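Local coordinates for ABC transporter, substrate binding protein (PDB 3C9H), which probably serves as the periplasmic substrate-binding component of an ABC transporter, capturing a solute for import, and binds a magnesium ion, at residues V183-M188 with V339-L344; G53-K56 with A62-Y65; S237-W242 with V249-P254. All coordinates share one frame; numbering follows the deposited sequence.

Interaction 1: V183-M188 with V339-L344; sequences VGFLFM and VKRSRL
The guanidinium end of Arg341 lies over one face of the Phe185 ring. The guanidinium is tilted 30° from the ring plane. Arg341 CZ sits 4.1 Å from the centroid of the Phe185 ring and 26° off the ring normal, which makes a cation-pi contact. The same face also takes the aliphatic part of the arginine. Arg341 CG approaches the far end of the ring, 3.4 Å from Phe185 CZ, and forms a CH-pi contact. The arginine thus runs across the ring, with Arg341 CG near Phe185 CZ and the guanidinium toward Phe185 CD2 and CG. Arg341 NH1 is 3.6 Å from Phe185 CD2. An extended chain from CG to NE gives the arginine this reach. Phe185 CG is anti to the backbone N, and this carries the ring out from its helix toward segment 339-344.

Leu344 is one turn further along its helix. Its CD2 methyl meets the ring obliquely, 3.5 Å from Phe185 CE1. Met188 adds a looser touch, with its CG 4.3 Å from Leu344 CD2. The rest of the methionine side chain turns away.

The helices cross almost at right angles, with short-segment axes 86° apart and 11.5 Å distant at closest approach. At that spacing large side chains bridge the gap. In what is probably a periplasmic-binding-protein fold, the contact joins the C-terminal helix 338-353 to the start of helix 183-194. Helix 96-104 also borders the contact, and its Asp97 makes a salt bridge to Arg341 NH1.

No hydrogen bond joins the two segments. The arginine divides its interactions between a carboxylate and a pi face. Asp97, outside both segments, probably helps to hold the guanidinium over the ring, while Leu344 and Met188 add purely apolar packing.

Interaction 2: G53-K56 with A62-Y65; sequences GFQK and AVHY
Phe54 and Gln55, on the helix of a beta-alpha-beta unit, both touch Val63 on the strand that follows. The unit runs through strand 35-40, helix 44-57 and strand 62-67, and the two strands pair in parallel. This contact packs the last part of the helix against the start of the second strand.

Phe54 comes first. With chi1 at 176° the ring swings off the helix toward the strand. The ring meets the valine obliquely through one side: Phe54 CD2 is 4.0 Å from Val63 CG2. Leu36 of the neighbouring strand also touches this ring, and Tyr280 packs against it edge-to-face.

Gln55 follows and reaches back toward the start of the strand. Its chain is extended beyond CG, so it passes beside the valine methyl. Gln55 CG lies 4.0 Å from Val63 CG2. The amide end continues past it toward the backbone of Ala62, with Gln55 NE2 4.0 Å from Ala62 CA. The amide nitrogen hydrogen-bonds to the carbonyl oxygen of Ile61, just before the strand, and to that of Phe24 on the neighbouring strand 20-24. Two backbone acceptors therefore hold this buried amide in place beside an apolar side chain.

One branch of Val63 serves both helix residues. Its CG2 methyl is anti to the carbonyl carbon and stands 3.8 Å from Gln55 NE2.

Interaction 3: S237-W242 with V249-P254; sequences SYAADW and VGIVLP
Helix segment 237-242 comes nearest to strand segment 249-254 at Ala239 and Ile251, whose CA atoms are 7.0 Å apart. The small Ala239 probably helps the backbones come this near. Strand 249-252 pairs antiparallel with strand 135-142. A short connection after helix 236-245 leads into it, so the chain turns back and lays the strand alongside the helix it has just left, within a probable periplasmic-binding-protein fold.

On the strand side the close atomic contacts all come from Ile251. Val249 and Trp242 face the opposite segment more loosely. Ile251 CG1 is anti to the carbonyl carbon (chi1 -60°), and CD1 extends from there to the helix backbone. The terminal methyl rests against the peptide between the two alanines. Ile251 CD1 is 3.5 Å from Ala240 N and 3.6 Å from Ala239 C. The alanine methyls are slightly further off. Ala239 CB lies 3.8 Å from both Ile251 CD1 and Ile251 CG1, while Ala240 CB is 4.2 Å from Ile251 CD1. Val140 and Val138 of strand 135-142 touch Ala239 and Ile251 respectively, extending the apolar packing.

Tyr238, on the same helix, hydrogen-bonds through OH to the backbone N of Asp43, a magnesium ligand.

Between the two segments there is no hydrogen bond. The contact is van der Waals packing of an apolar methyl on a helix peptide and the alanine methyls.

Overall arrangement
From the N terminus, interaction 2 closes first. It joins helix 44-57 to strand 62-67, with five residues between its two segments. It is complete before the other two begin. Interaction 1 opens next at 183-188 and closes only at 339-344, spanning 150 residues and bringing the C-terminal helix back to helix 183-194. Interaction 3 is nested inside that long loop and ties helix 236-245 to strand 249-252. Six residues separate its segments, half of them still helix. None of the three touch. Interactions 1 and 2 lie on opposite sides of the chain's centre, their own centres about 33 Å apart. Interactions 2 and 3 each pack a helix on a strand, whereas interaction 1 joins two helices.

Interaction 1: V183-M188 with V339-L344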
loop_
_atom_site.group_PDB
_atom_site.type_symbol
_atom_site.label_atom_id
_atom_site.label_comp_id
_atom_site.label_asym_id
_atom_site.label_seq_id
_atom_site.Cartn_x
_atom_site.Cartn_y
_atom_site.Cartn_z
ATOM N N VAL A 183 -5.187 -3.333 -1.777
ATOM C CA VAL A 183 -3.976 -3.702 -0.993
ATOM C C VAL A 183 -4.317 -4.765 0.059
ATOM O O VAL A 183 -3.551 -5.700 0.285
ATOM C CB VAL A 183 -3.198 -2.501 -0.394
ATOM C CG1 VAL A 183 -3.909 -1.930 0.830
ATOM C CG2 VAL A 183 -1.744 -2.932 -0.087
ATOM N N GLY A 184 -5.503 -4.664 0.637
ATOM C CA GLY A 184 -6.031 -5.725 1.508
ATOM C C GLY A 184 -6.072 -7.061 0.808
ATOM O O GLY A 184 -5.600 -8.069 1.359
ATOM N N PHE A 185 -6.648 -7.092 -0.400
ATOM C CA PHE A 185 -6.683 -8.313 -1.163
ATOM C C PHE A 185 -5.262 -8.859 -1.432
ATOM O O PHE A 185 -4.987 -10.045 -1.254
ATOM C CB PHE A 185 -7.445 -8.157 -2.489
ATOM C CG PHE A 185 -7.426 -9.421 -3.286
ATOM C CD1 PHE A 185 -8.350 -10.408 -3.039
ATOM C CD2 PHE A 185 -6.396 -9.673 -4.190
ATOM C CE1 PHE A 185 -8.280 -11.634 -3.733
ATOM C CE2 PHE A 185 -6.309 -10.886 -4.876
ATOM C CZ PHE A 185 -7.245 -11.868 -4.635
ATOM N N LEU A 186 -4.360 -7.981 -1.842
ATOM C CA LEU A 186 -2.975 -8.374 -2.080
ATOM C C LEU A 186 -2.400 -9.049 -0.845
ATOM O O LEU A 186 -1.825 -10.119 -0.943
ATOM C CB LEU A 186 -2.124 -7.152 -2.484
ATOM C CG LEU A 186 -0.648 -7.403 -2.854
ATOM C CD1 LEU A 186 -0.562 -8.204 -4.130
ATOM C CD2 LEU A 186 0.147 -6.100 -2.996
ATOM N N PHE A 187 -2.546 -8.424 0.322
ATOM C CA PHE A 187 -1.965 -8.974 1.528
ATOM C C PHE A 187 -2.586 -10.354 1.815
ATOM O O PHE A 187 -1.866 -11.281 2.164
ATOM C CB PHE A 187 -2.140 -8.050 2.746
ATOM C CG PHE A 187 -1.324 -6.752 2.713
ATOM C CD1 PHE A 187 -0.072 -6.670 2.073
ATOM C CD2 PHE A 187 -1.781 -5.643 3.415
ATOM C CE1 PHE A 187 0.659 -5.471 2.090
ATOM C CE2 PHE A 187 -1.060 -4.448 3.452
ATOM C CZ PHE A 187 0.163 -4.362 2.789
ATOM N N MET A 188 -3.906 -10.485 1.699
ATOM C CA MET A 188 -4.557 -11.795 1.918
ATOM C C MET A 188 -4.035 -12.835 0.929
ATOM O O MET A 188 -3.754 -13.976 1.296
ATOM C CB MET A 188 -6.082 -11.684 1.808
ATOM C CG MET A 188 -6.864 -13.036 1.907
ATOM S SD MET A 188 -6.709 -13.783 3.532
ATOM C CE MET A 188 -6.227 -12.417 4.633
ATOM N N VAL A 339 -10.648 -14.812 -11.996
ATOM C CA VAL A 339 -11.567 -15.810 -11.479
ATOM C C VAL A 339 -11.077 -16.359 -10.146
ATOM O O VAL A 339 -11.867 -16.550 -9.238
ATOM C CB VAL A 339 -11.793 -16.964 -12.471
ATOM C CG1 VAL A 339 -12.708 -18.025 -11.870
ATOM C CG2 VAL A 339 -12.377 -16.445 -13.771
ATOM N N LYS A 340 -9.778 -16.620 -10.032
ATOM C CA LYS A 340 -9.185 -17.022 -8.746
ATOM C C LYS A 340 -9.296 -15.913 -7.717
ATOM O O LYS A 340 -9.495 -16.188 -6.554
ATOM C CB LYS A 340 -7.726 -17.399 -8.900
ATOM C CG LYS A 340 -7.528 -18.683 -9.616
ATOM C CD LYS A 340 -6.073 -19.001 -9.722
ATOM C CE LYS A 340 -5.838 -20.512 -9.775
ATOM N NZ LYS A 340 -4.366 -20.776 -9.673
ATOM N N ARG A 341 -9.161 -14.667 -8.161
ATOM C CA ARG A 341 -9.390 -13.515 -7.321
ATOM C C ARG A 341 -10.776 -13.578 -6.704
ATOM O O ARG A 341 -10.929 -13.444 -5.482
ATOM C CB ARG A 341 -9.212 -12.214 -8.122
ATOM C CG ARG A 341 -9.192 -10.946 -7.269
ATOM C CD ARG A 341 -9.590 -9.681 -8.044
ATOM N NE ARG A 341 -9.411 -8.490 -7.205
ATOM C CZ ARG A 341 -8.229 -7.938 -6.942
ATOM N NH1 ARG A 341 -7.121 -8.450 -7.479
ATOM N NH2 ARG A 341 -8.157 -6.873 -6.135
ATOM N N SER A 342 -11.784 -13.792 -7.553
ATOM C CA SER A 342 -13.183 -13.878 -7.126
ATOM C C SER A 342 -13.414 -15.047 -6.193
ATOM O O SER A 342 -14.171 -14.930 -5.248
ATOM C CB SER A 342 -14.129 -14.032 -8.328
ATOM O OG SER A 342 -14.254 -12.819 -9.021
ATOM N N ARG A 343 -12.758 -16.165 -6.456
ATOM C CA ARG A 343 -12.920 -17.335 -5.612
ATOM C C ARG A 343 -12.346 -17.095 -4.208
ATOM O O ARG A 343 -12.970 -17.456 -3.214
ATOM C CB ARG A 343 -12.287 -18.552 -6.279
ATOM C CG ARG A 343 -12.963 -18.947 -7.625
ATOM C CD ARG A 343 -14.357 -19.542 -7.411
ATOM N NE ARG A 343 -15.000 -20.080 -8.623
ATOM C CZ ARG A 343 -15.590 -19.348 -9.572
ATOM N NH1 ARG A 343 -15.590 -18.012 -9.501
ATOM N NH2 ARG A 343 -16.175 -19.954 -10.611
ATOM N N LEU A 344 -11.169 -16.474 -4.124
ATOM C CA LEU A 344 -10.538 -16.199 -2.835
ATOM C C LEU A 344 -11.374 -15.251 -1.974
ATOM O O LEU A 344 -11.409 -15.385 -0.755
ATOM C CB LEU A 344 -9.149 -15.602 -3.045
ATOM C CG LEU A 344 -8.370 -15.246 -1.773
ATOM C CD1 LEU A 344 -8.082 -16.499 -0.953
ATOM C CD2 LEU A 344 -7.086 -14.535 -2.132
#

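Interaction 2: G53-K56 with A62-Y65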
loop_
_atom_site.group_PDB
_atom_site.type_symbol
_atom_site.label_atom_id
_atom_site.label_comp_id
_atom_site.label_asym_id
_atom_site.label_seq_id
_atom_site.Cartn_x
_atom_site.Cartn_y
_atom_site.Cartn_z
ATOM N N GLY A 53 8.071 18.825 -3.031
ATOM C CA GLY A 53 9.412 18.608 -3.580
ATOM C C GLY A 53 9.430 18.660 -5.098
ATOM O O GLY A 53 10.276 19.319 -5.712
ATOM N N PHE A 54 8.469 17.979 -5.699
ATOM C CA PHE A 54 8.288 18.001 -7.136
ATOM C C PHE A 54 8.089 19.422 -7.652
ATOM O O PHE A 54 8.710 19.813 -8.635
ATOM C CB PHE A 54 7.101 17.109 -7.533
ATOM C CG PHE A 54 6.783 17.157 -9.006
ATOM C CD1 PHE A 54 7.580 16.462 -9.914
ATOM C CD2 PHE A 54 5.723 17.928 -9.485
ATOM C CE1 PHE A 54 7.295 16.521 -11.293
ATOM C CE2 PHE A 54 5.448 18.000 -10.855
ATOM C CZ PHE A 54 6.217 17.287 -11.745
ATOM N N GLN A 55 7.209 20.175 -6.999
ATOM C CA GLN A 55 6.871 21.533 -7.416
ATOM C C GLN A 55 8.043 22.512 -7.267
ATOM O O GLN A 55 8.248 23.329 -8.146
ATOM C CB GLN A 55 5.649 22.067 -6.669
ATOM C CG GLN A 55 4.346 21.415 -7.108
ATOM C CD GLN A 55 3.160 22.241 -6.792
ATOM O OE1 GLN A 55 2.932 22.596 -5.637
ATOM N NE2 GLN A 55 2.381 22.562 -7.809
ATOM N N LYS A 56 8.802 22.412 -6.182
ATOM C CA LYS A 56 10.045 23.193 -6.016
ATOM C C LYS A 56 11.046 22.915 -7.140
ATOM O O LYS A 56 11.712 23.838 -7.608
ATOM C CB LYS A 56 10.719 22.878 -4.687
ATOM C CG LYS A 56 10.031 23.454 -3.473
ATOM C CD LYS A 56 10.660 22.885 -2.239
ATOM C CE LYS A 56 9.909 23.277 -1.011
ATOM N NZ LYS A 56 10.511 22.561 0.154
ATOM N N ALA A 62 1.425 22.846 -12.187
ATOM C CA ALA A 62 0.333 22.632 -11.254
ATOM C C ALA A 62 0.145 21.120 -11.060
ATOM O O ALA A 62 0.454 20.350 -11.972
ATOM C CB ALA A 62 -0.959 23.268 -11.780
ATOM N N VAL A 63 -0.315 20.711 -9.875
ATOM C CA VAL A 63 -0.546 19.285 -9.567
ATOM C C VAL A 63 -1.978 19.078 -9.098
ATOM O O VAL A 63 -2.415 19.646 -8.101
ATOM C CB VAL A 63 0.428 18.753 -8.495
ATOM C CG1 VAL A 63 0.142 17.290 -8.167
ATOM C CG2 VAL A 63 1.865 18.931 -8.953
ATOM N N HIS A 64 -2.701 18.258 -9.844
ATOM C CA HIS A 64 -4.046 17.841 -9.528
ATOM C C HIS A 64 -3.992 16.405 -8.975
ATOM O O HIS A 64 -3.839 15.414 -9.729
ATOM C CB HIS A 64 -4.876 17.935 -10.805
ATOM C CG HIS A 64 -6.317 17.597 -10.633
ATOM N ND1 HIS A 64 -6.751 16.366 -10.193
ATOM C CD2 HIS A 64 -7.432 18.304 -10.915
ATOM C CE1 HIS A 64 -8.071 16.351 -10.171
ATOM N NE2 HIS A 64 -8.508 17.510 -10.619
ATOM N N TYR A 65 -4.087 16.296 -7.653
ATOM C CA TYR A 65 -3.837 15.054 -6.949
ATOM C C TYR A 65 -5.137 14.452 -6.488
ATOM O O TYR A 65 -5.825 15.046 -5.667
ATOM C CB TYR A 65 -2.914 15.293 -5.733
ATOM C CG TYR A 65 -2.436 14.034 -5.055
ATOM C CD1 TYR A 65 -1.262 13.385 -5.480
ATOM C CD2 TYR A 65 -3.141 13.471 -3.965
ATOM C CE1 TYR A 65 -0.782 12.227 -4.826
ATOM C CE2 TYR A 65 -2.669 12.306 -3.325
ATOM C CZ TYR A 65 -1.492 11.691 -3.770
ATOM O OH TYR A 65 -1.018 10.527 -3.138
#

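Interaction 3: S237-W242 with V249-P254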
loop_
_atom_site.group_PDB
_atom_site.type_symbol
_atom_site.label_atom_id
_atom_site.label_comp_id
_atom_site.label_asym_id
_atom_site.label_seq_id
_atom_site.Cartn_x
_atom_site.Cartn_y
_atom_site.Cartn_z
ATOM N N SER A 237 3.877 1.867 7.366
ATOM C CA SER A 237 4.269 3.255 7.133
ATOM C C SER A 237 3.245 4.208 7.743
ATOM O O SER A 237 3.587 5.130 8.443
ATOM C CB SER A 237 4.395 3.492 5.625
ATOM O OG SER A 237 3.292 2.907 4.939
ATOM N N TYR A 238 1.969 3.957 7.482
ATOM C CA TYR A 238 0.883 4.749 8.025
ATOM C C TYR A 238 0.828 4.577 9.534
ATOM O O TYR A 238 0.572 5.546 10.252
ATOM C CB TYR A 238 -0.438 4.297 7.426
ATOM C CG TYR A 238 -0.656 4.627 5.945
ATOM C CD1 TYR A 238 0.365 5.130 5.131
ATOM C CD2 TYR A 238 -1.888 4.420 5.372
ATOM C CE1 TYR A 238 0.142 5.399 3.771
ATOM C CE2 TYR A 238 -2.121 4.699 4.045
ATOM C CZ TYR A 238 -1.100 5.197 3.243
ATOM O OH TYR A 238 -1.345 5.455 1.913
ATOM N N ALA A 239 1.073 3.355 10.013
ATOM C CA ALA A 239 1.033 3.095 11.437
ATOM C C ALA A 239 2.130 3.909 12.133
ATOM O O ALA A 239 1.870 4.530 13.144
ATOM C CB ALA A 239 1.174 1.607 11.712
ATOM N N ALA A 240 3.341 3.903 11.577
ATOM C CA ALA A 240 4.448 4.703 12.115
ATOM C C ALA A 240 4.123 6.201 12.092
ATOM O O ALA A 240 4.444 6.914 13.054
ATOM C CB ALA A 240 5.763 4.403 11.390
ATOM N N ASP A 241 3.462 6.671 11.034
ATOM C CA ASP A 241 3.017 8.071 10.953
ATOM C C ASP A 241 2.036 8.419 12.049
ATOM O O ASP A 241 2.199 9.435 12.731
ATOM C CB ASP A 241 2.339 8.365 9.608
ATOM C CG ASP A 241 1.972 9.828 9.466
ATOM O OD1 ASP A 241 2.902 10.662 9.476
ATOM O OD2 ASP A 241 0.763 10.135 9.376
ATOM N N TRP A 242 1.018 7.574 12.216
ATOM C CA TRP A 242 0.049 7.724 13.302
ATOM C C TRP A 242 0.708 7.734 14.680
ATOM O O TRP A 242 0.461 8.649 15.474
ATOM C CB TRP A 242 -1.021 6.629 13.271
ATOM C CG TRP A 242 -2.205 7.098 12.578
ATOM C CD1 TRP A 242 -2.382 7.174 11.214
ATOM C CD2 TRP A 242 -3.378 7.636 13.170
ATOM N NE1 TRP A 242 -3.621 7.714 10.929
ATOM C CE2 TRP A 242 -4.252 8.007 12.110
ATOM C CE3 TRP A 242 -3.801 7.808 14.487
ATOM C CZ2 TRP A 242 -5.508 8.563 12.335
ATOM C CZ3 TRP A 242 -5.050 8.363 14.710
ATOM C CH2 TRP A 242 -5.891 8.733 13.639
ATOM N N VAL A 249 -0.901 4.196 19.919
ATOM C CA VAL A 249 -0.836 3.199 18.842
ATOM C C VAL A 249 0.531 2.527 18.869
ATOM O O VAL A 249 1.566 3.171 18.643
ATOM C CB VAL A 249 -1.083 3.799 17.428
ATOM C CG1 VAL A 249 -1.132 2.687 16.380
ATOM C CG2 VAL A 249 -2.384 4.581 17.373
ATOM N N GLY A 250 0.524 1.232 19.151
ATOM C CA GLY A 250 1.722 0.402 19.058
ATOM C C GLY A 250 1.710 -0.434 17.793
ATOM O O GLY A 250 0.655 -0.692 17.217
ATOM N N ILE A 251 2.892 -0.851 17.375
ATOM C CA ILE A 251 3.116 -1.604 16.150
ATOM C C ILE A 251 3.926 -2.864 16.460
ATOM O O ILE A 251 4.893 -2.805 17.235
ATOM C CB ILE A 251 3.946 -0.776 15.124
ATOM C CG1 ILE A 251 3.226 0.527 14.750
ATOM C CG2 ILE A 251 4.258 -1.620 13.884
ATOM C CD1 ILE A 251 4.126 1.564 14.077
ATOM N N VAL A 252 3.561 -3.979 15.826
ATOM C CA VAL A 252 4.353 -5.219 15.853
ATOM C C VAL A 252 4.539 -5.720 14.431
ATOM O O VAL A 252 3.551 -5.951 13.707
ATOM C CB VAL A 252 3.665 -6.326 16.721
ATOM C CG1 VAL A 252 4.551 -7.556 16.830
ATOM C CG2 VAL A 252 3.339 -5.818 18.075
ATOM N N LEU A 253 5.801 -5.834 13.992
ATOM C CA LEU A 253 6.094 -6.542 12.745
ATOM C C LEU A 253 5.982 -8.021 13.073
ATOM O O LEU A 253 6.699 -8.498 13.927
ATOM C CB LEU A 253 7.498 -6.222 12.188
ATOM C CG LEU A 253 7.523 -5.015 11.237
ATOM C CD1 LEU A 253 7.434 -3.733 12.048
ATOM C CD2 LEU A 253 8.775 -5.029 10.359
ATOM N N PRO A 254 5.049 -8.733 12.447
ATOM C CA PRO A 254 4.910 -10.141 12.808
ATOM C C PRO A 254 6.203 -10.954 12.654
ATOM O O PRO A 254 6.887 -10.879 11.617
ATOM C CB PRO A 254 3.835 -10.633 11.844
ATOM C CG PRO A 254 3.049 -9.422 11.543
ATOM C CD PRO A 254 4.040 -8.331 11.459
#